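Local coordinates for protein CD160 antigen (PDB 6NGG) that is an immune-cell receptor that binds HVEM (TNFRSF14) and MHC class I molecules and delivers stimulatory or inhibitory signals, at residues L52-D57 with D61-I66; T13-I18 with G111-T116. The protein carries 1 engineered substitution. One frame throughout, in Å; residues are numbered along the deposited sequence.

Contact 1: residues L52-D57 with D61-I66; sequences LRLKRD and DGVGEI
The guanidinium of R56 carries V63 on one face and the carbonyl of G64 at its edge. CG1 of V63 sits 3.3 Å above the plane, displaced toward the rim, and its nearest atom there is R56 NH2 at 3.6 Å. At the edge, R56 NH2 lies 2.6 Å from G64 O, but the hydrogen bond is bent to 127° and counts as weak. The stronger hold on this group comes from strand 67-74, where S68 OG takes R56 NH1 and S67 O takes R56 NH2, so the guanidinium is fixed from two residues besides G64. A bend in the chain at chi3 (76°) turns the group back over V63.

V63 works with both branches. CG1, trans to the backbone N (chi1 172°), goes to the arginine, while CG2 reaches the other way, to L54 CG at 3.8 Å and to K55 O at 3.6 Å. L54 in turn lays its two methyls along the opposing backbone: CD1 approaches D61 O, and CD2 comes to 3.4 Å from G62 O. G62 has a positive phi, a turn of the chain easily made without a side chain. This is a surface contact within one loop, the link that carries the chain from strand 50-52 in one sheet of the immunoglobulin sandwich to strand 67-74 in the other.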
loop_
_atom_site.group_PDB
_atom_site.type_symbol
_atom_site.label_atom_id
_atom_site.label_comp_id
_atom_site.label_asym_id
_atom_site.label_seq_id
_atom_site.Cartn_x
_atom_site.Cartn_y
_atom_site.Cartn_z
ATOM N N LEU A 52 0.366 -7.225 -4.280
ATOM C CA LEU A 52 1.556 -7.997 -3.983
ATOM C C LEU A 52 1.234 -9.057 -2.987
ATOM O O LEU A 52 0.620 -8.745 -1.952
ATOM C CB LEU A 52 2.648 -7.080 -3.412
ATOM C CG LEU A 52 3.959 -7.747 -3.026
ATOM C CD1 LEU A 52 4.620 -8.396 -4.206
ATOM C CD2 LEU A 52 4.863 -6.745 -2.304
ATOM N N ARG A 53 1.643 -10.291 -3.305
ATOM C CA ARG A 53 1.635 -11.436 -2.344
ATOM C C ARG A 53 3.089 -11.798 -2.114
ATOM O O ARG A 53 3.796 -12.128 -3.028
ATOM C CB ARG A 53 0.887 -12.658 -2.903
ATOM C CG ARG A 53 -0.477 -12.335 -3.518
ATOM C CD ARG A 53 -1.057 -13.452 -4.380
ATOM N NE ARG A 53 -2.489 -13.636 -4.094
ATOM C CZ ARG A 53 -2.968 -14.247 -2.995
ATOM N NH1 ARG A 53 -2.150 -14.765 -2.052
ATOM N NH2 ARG A 53 -4.279 -14.348 -2.825
ATOM N N LEU A 54 3.550 -11.710 -0.892
ATOM C CA LEU A 54 4.966 -11.716 -0.638
ATOM C C LEU A 54 5.425 -13.116 -0.261
ATOM O O LEU A 54 4.834 -13.763 0.603
ATOM C CB LEU A 54 5.217 -10.705 0.490
ATOM C CG LEU A 54 6.548 -9.988 0.614
ATOM C CD1 LEU A 54 7.075 -9.377 -0.678
ATOM C CD2 LEU A 54 6.392 -8.960 1.740
ATOM N N LYS A 55 6.490 -13.606 -0.876
ATOM C CA LYS A 55 7.022 -14.877 -0.418
ATOM C C LYS A 55 8.147 -14.582 0.547
ATOM O O LYS A 55 8.911 -13.613 0.348
ATOM C CB LYS A 55 7.429 -15.766 -1.589
ATOM C CG LYS A 55 8.702 -15.377 -2.335
ATOM C CD LYS A 55 8.777 -16.094 -3.685
ATOM C CE LYS A 55 7.455 -16.035 -4.488
ATOM N NZ LYS A 55 7.517 -16.679 -5.824
ATOM N N ARG A 56 8.250 -15.404 1.586
ATOM C CA ARG A 56 8.973 -15.038 2.835
ATOM C C ARG A 56 10.352 -15.654 3.052
ATOM O O ARG A 56 10.879 -15.670 4.139
ATOM C CB ARG A 56 8.064 -15.305 3.993
ATOM C CG ARG A 56 6.779 -14.470 3.734
ATOM C CD ARG A 56 6.108 -14.206 4.985
ATOM N NE ARG A 56 6.716 -13.187 5.786
ATOM C CZ ARG A 56 6.421 -11.876 5.747
ATOM N NH1 ARG A 56 5.607 -11.391 4.808
ATOM N NH2 ARG A 56 6.973 -11.059 6.595
ATOM N N ASP A 57 10.993 -15.979 1.977
ATOM C CA ASP A 57 12.355 -16.383 2.036
ATOM C C ASP A 57 13.253 -15.176 2.440
ATOM O O ASP A 57 12.864 -13.966 2.270
ATOM C CB ASP A 57 12.717 -16.944 0.672
ATOM C CG ASP A 57 11.735 -18.018 0.242
ATOM O OD1 ASP A 57 11.319 -18.769 1.167
ATOM O OD2 ASP A 57 11.285 -18.005 -0.954
ATOM N N ASP A 61 12.929 -8.196 -0.508
ATOM C CA ASP A 61 12.624 -6.902 0.121
ATOM C C ASP A 61 11.172 -6.909 0.617
ATOM O O ASP A 61 10.310 -7.579 0.064
ATOM C CB ASP A 61 12.886 -5.757 -0.860
ATOM C CG ASP A 61 14.396 -5.621 -1.237
ATOM O OD1 ASP A 61 15.287 -5.658 -0.318
ATOM O OD2 ASP A 61 14.690 -5.501 -2.460
ATOM N N GLY A 62 10.939 -6.238 1.735
ATOM C CA GLY A 62 9.610 -6.044 2.298
ATOM C C GLY A 62 9.218 -7.059 3.348
ATOM O O GLY A 62 8.145 -6.958 3.874
ATOM N N VAL A 63 10.089 -8.050 3.607
ATOM C CA VAL A 63 9.781 -9.196 4.481
ATOM C C VAL A 63 10.361 -8.879 5.855
ATOM O O VAL A 63 11.578 -8.715 6.005
ATOM C CB VAL A 63 10.344 -10.556 3.969
ATOM C CG1 VAL A 63 10.137 -11.625 5.026
ATOM C CG2 VAL A 63 9.617 -10.948 2.686
ATOM N N GLY A 64 9.447 -8.737 6.818
ATOM C CA GLY A 64 9.768 -8.553 8.249
ATOM C C GLY A 64 9.237 -9.723 9.079
ATOM O O GLY A 64 8.380 -10.472 8.643
ATOM N N GLU A 65 9.737 -9.824 10.295
ATOM C CA GLU A 65 9.294 -10.831 11.232
ATOM C C GLU A 65 7.818 -10.692 11.586
ATOM O O GLU A 65 7.143 -11.694 11.642
ATOM C CB GLU A 65 10.153 -10.830 12.495
ATOM C CG GLU A 65 9.897 -12.019 13.412
ATOM C CD GLU A 65 10.865 -12.084 14.598
ATOM O OE1 GLU A 65 11.392 -11.067 15.046
ATOM O OE2 GLU A 65 11.096 -13.169 15.095
ATOM N N ILE A 66 7.340 -9.465 11.839
ATOM C CA ILE A 66 5.913 -9.221 12.164
ATOM C C ILE A 66 5.265 -8.251 11.189
ATOM O O ILE A 66 4.273 -7.604 11.545
ATOM C CB ILE A 66 5.748 -8.613 13.593
ATOM C CG1 ILE A 66 6.621 -7.331 13.699
ATOM C CG2 ILE A 66 6.111 -9.614 14.704
ATOM C CD1 ILE A 66 6.251 -6.481 14.898
#

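Contact 2: residues T13-I18 with G111-T116; sequences TRLNLI and GNYTVT
L15 and Y113 meet between the two sheets of the β-sandwich of this Ig-like V-type domain: strand 14-18 belongs to one sheet, strand 113-116 is the outermost strand of the other. Their axes come within 10.8 Å and run nearly parallel, 15° apart, so the joining is done by side chains and not by backbone pairing.

The apolar part is L15 against two residues of the second strand. Its CD2 stands obliquely to the Y113 ring, 3.7 Å from CE1, and L15 CD1 approaches V115 CG2 more loosely, at 4.4 Å. L15 CD1 also makes a van der Waals contact with the phenolic OH of Y113, at 3.6 Å. The tyrosine's chi1 of 71° sets CG between the backbone N and the carbonyl carbon, and the ring extends across the gap between the sheets. V115 CG2 lies at the edge of that ring, in its plane. I105 of strand 97-107 and V77 pack on L15 as well, making the leucine a buried part of the interior.

The polar part stays on the far side of strand 14-18. N16 ND2 is hydrogen-bonded to S9 OG, and N16 OD1 to T73 OG1. R14 reaches the same oxygen side-on with two nitrogens: its NE meets N16 OD1 at 3.0 Å, in the carbonyl plane on a lone pair, whereas R14 NH2 comes to N16 OD1 from above that plane.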
loop_
_atom_site.group_PDB
_atom_site.type_symbol
_atom_site.label_atom_id
_atom_site.label_comp_id
_atom_site.label_asym_id
_atom_site.label_seq_id
_atom_site.Cartn_x
_atom_site.Cartn_y
_atom_site.Cartn_z
ATOM N N THR A 13 12.704 13.567 -7.794
ATOM C CA THR A 13 11.378 13.682 -8.335
ATOM C C THR A 13 10.457 12.477 -8.013
ATOM O O THR A 13 9.259 12.433 -8.333
ATOM C CB THR A 13 11.549 13.975 -9.837
ATOM O OG1 THR A 13 10.493 14.831 -10.271
ATOM C CG2 THR A 13 11.560 12.717 -10.660
ATOM N N ARG A 14 11.018 11.512 -7.328
ATOM C CA ARG A 14 10.363 10.229 -7.090
ATOM C C ARG A 14 9.620 10.250 -5.718
ATOM O O ARG A 14 10.183 10.714 -4.711
ATOM C CB ARG A 14 11.478 9.159 -7.164
ATOM C CG ARG A 14 11.181 7.862 -6.497
ATOM C CD ARG A 14 12.347 6.918 -6.710
ATOM N NE ARG A 14 12.080 5.753 -5.883
ATOM C CZ ARG A 14 12.568 4.527 -6.059
ATOM N NH1 ARG A 14 13.424 4.239 -7.082
ATOM N NH2 ARG A 14 12.188 3.596 -5.184
ATOM N N LEU A 15 8.413 9.684 -5.694
ATOM C CA LEU A 15 7.584 9.539 -4.491
ATOM C C LEU A 15 7.241 8.073 -4.309
ATOM O O LEU A 15 6.765 7.392 -5.261
ATOM C CB LEU A 15 6.291 10.271 -4.686
ATOM C CG LEU A 15 5.284 10.219 -3.507
ATOM C CD1 LEU A 15 5.841 10.709 -2.225
ATOM C CD2 LEU A 15 4.062 11.017 -3.923
ATOM N N ASN A 16 7.512 7.555 -3.128
ATOM C CA ASN A 16 7.162 6.172 -2.845
ATOM C C ASN A 16 5.978 6.083 -1.871
ATOM O O ASN A 16 6.050 6.689 -0.783
ATOM C CB ASN A 16 8.385 5.490 -2.226
ATOM C CG ASN A 16 9.634 5.672 -3.039
ATOM O OD1 ASN A 16 9.689 5.276 -4.182
ATOM N ND2 ASN A 16 10.659 6.323 -2.433
ATOM N N LEU A 17 4.942 5.338 -2.197
ATOM C CA LEU A 17 3.769 5.194 -1.328
ATOM C C LEU A 17 3.874 3.806 -0.734
ATOM O O LEU A 17 4.033 2.817 -1.473
ATOM C CB LEU A 17 2.475 5.369 -2.101
ATOM C CG LEU A 17 2.262 6.733 -2.775
ATOM C CD1 LEU A 17 0.902 6.818 -3.487
ATOM C CD2 LEU A 17 2.482 7.902 -1.841
ATOM N N ILE A 18 3.834 3.718 0.586
ATOM C CA ILE A 18 4.167 2.491 1.327
ATOM C C ILE A 18 2.999 1.998 2.209
ATOM O O ILE A 18 2.483 2.698 3.068
ATOM C CB ILE A 18 5.444 2.687 2.139
ATOM C CG1 ILE A 18 6.588 3.282 1.237
ATOM C CG2 ILE A 18 5.864 1.415 2.841
ATOM C CD1 ILE A 18 7.717 3.955 1.970
ATOM N N GLY A 111 3.708 22.810 -10.374
ATOM C CA GLY A 111 4.091 21.475 -10.811
ATOM C C GLY A 111 4.884 20.693 -9.774
ATOM O O GLY A 111 5.745 19.856 -10.127
ATOM N N ASN A 112 4.581 21.001 -8.507
ATOM C CA ASN A 112 5.051 20.339 -7.282
ATOM C C ASN A 112 3.891 19.565 -6.681
ATOM O O ASN A 112 2.825 19.540 -7.289
ATOM C CB ASN A 112 5.448 21.417 -6.288
ATOM C CG ASN A 112 6.790 22.019 -6.612
ATOM O OD1 ASN A 112 7.705 21.321 -7.074
ATOM N ND2 ASN A 112 6.924 23.300 -6.365
ATOM N N TYR A 113 4.057 18.994 -5.488
ATOM C CA TYR A 113 2.979 18.249 -4.836
ATOM C C TYR A 113 3.049 18.208 -3.281
ATOM O O TYR A 113 4.083 18.440 -2.702
ATOM C CB TYR A 113 2.924 16.835 -5.409
ATOM C CG TYR A 113 4.083 16.005 -4.986
ATOM C CD1 TYR A 113 4.026 15.293 -3.798
ATOM C CD2 TYR A 113 5.261 15.971 -5.721
ATOM C CE1 TYR A 113 5.096 14.530 -3.370
ATOM C CE2 TYR A 113 6.344 15.192 -5.307
ATOM C CZ TYR A 113 6.248 14.483 -4.116
ATOM O OH TYR A 113 7.269 13.699 -3.645
ATOM N N THR A 114 1.916 18.002 -2.643
ATOM C CA THR A 114 1.850 17.822 -1.197
ATOM C C THR A 114 1.265 16.428 -0.966
ATOM O O THR A 114 0.549 15.909 -1.827
ATOM C CB THR A 114 0.981 18.892 -0.497
ATOM O OG1 THR A 114 -0.410 18.684 -0.789
ATOM C CG2 THR A 114 1.366 20.292 -0.943
ATOM N N VAL A 115 1.631 15.825 0.161
ATOM C CA VAL A 115 1.008 14.598 0.635
ATOM C C VAL A 115 0.400 14.919 1.968
ATOM O O VAL A 115 1.081 15.509 2.850
ATOM C CB VAL A 115 1.994 13.466 0.903
ATOM C CG1 VAL A 115 1.205 12.182 1.240
ATOM C CG2 VAL A 115 2.849 13.244 -0.321
ATOM N N THR A 116 -0.849 14.509 2.131
ATOM C CA THR A 116 -1.568 14.768 3.352
ATOM C C THR A 116 -2.393 13.605 3.764
ATOM O O THR A 116 -2.661 12.666 2.992
ATOM C CB THR A 116 -2.519 15.958 3.221
ATOM O OG1 THR A 116 -3.462 15.705 2.157
ATOM C CG2 THR A 116 -1.733 17.216 2.976
#

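In the fold
Contacts 1 and 2 lie on opposite sides of the chain's centre, their own centres 25 Å apart and their nearest atoms about 8 Å from each other without touching. In sequence, contact 1 falls between the two segments of contact 2. Strand 67-74 connects them: near its start it receives R56 and pairs its Q69 backbone with G62, while farther along F72 and I74 form backbone hydrogen bonds with L17 and L15. Contact 2 thus spans the two sheets in space, contact 1 along the chain. Neither contains a bound ligand.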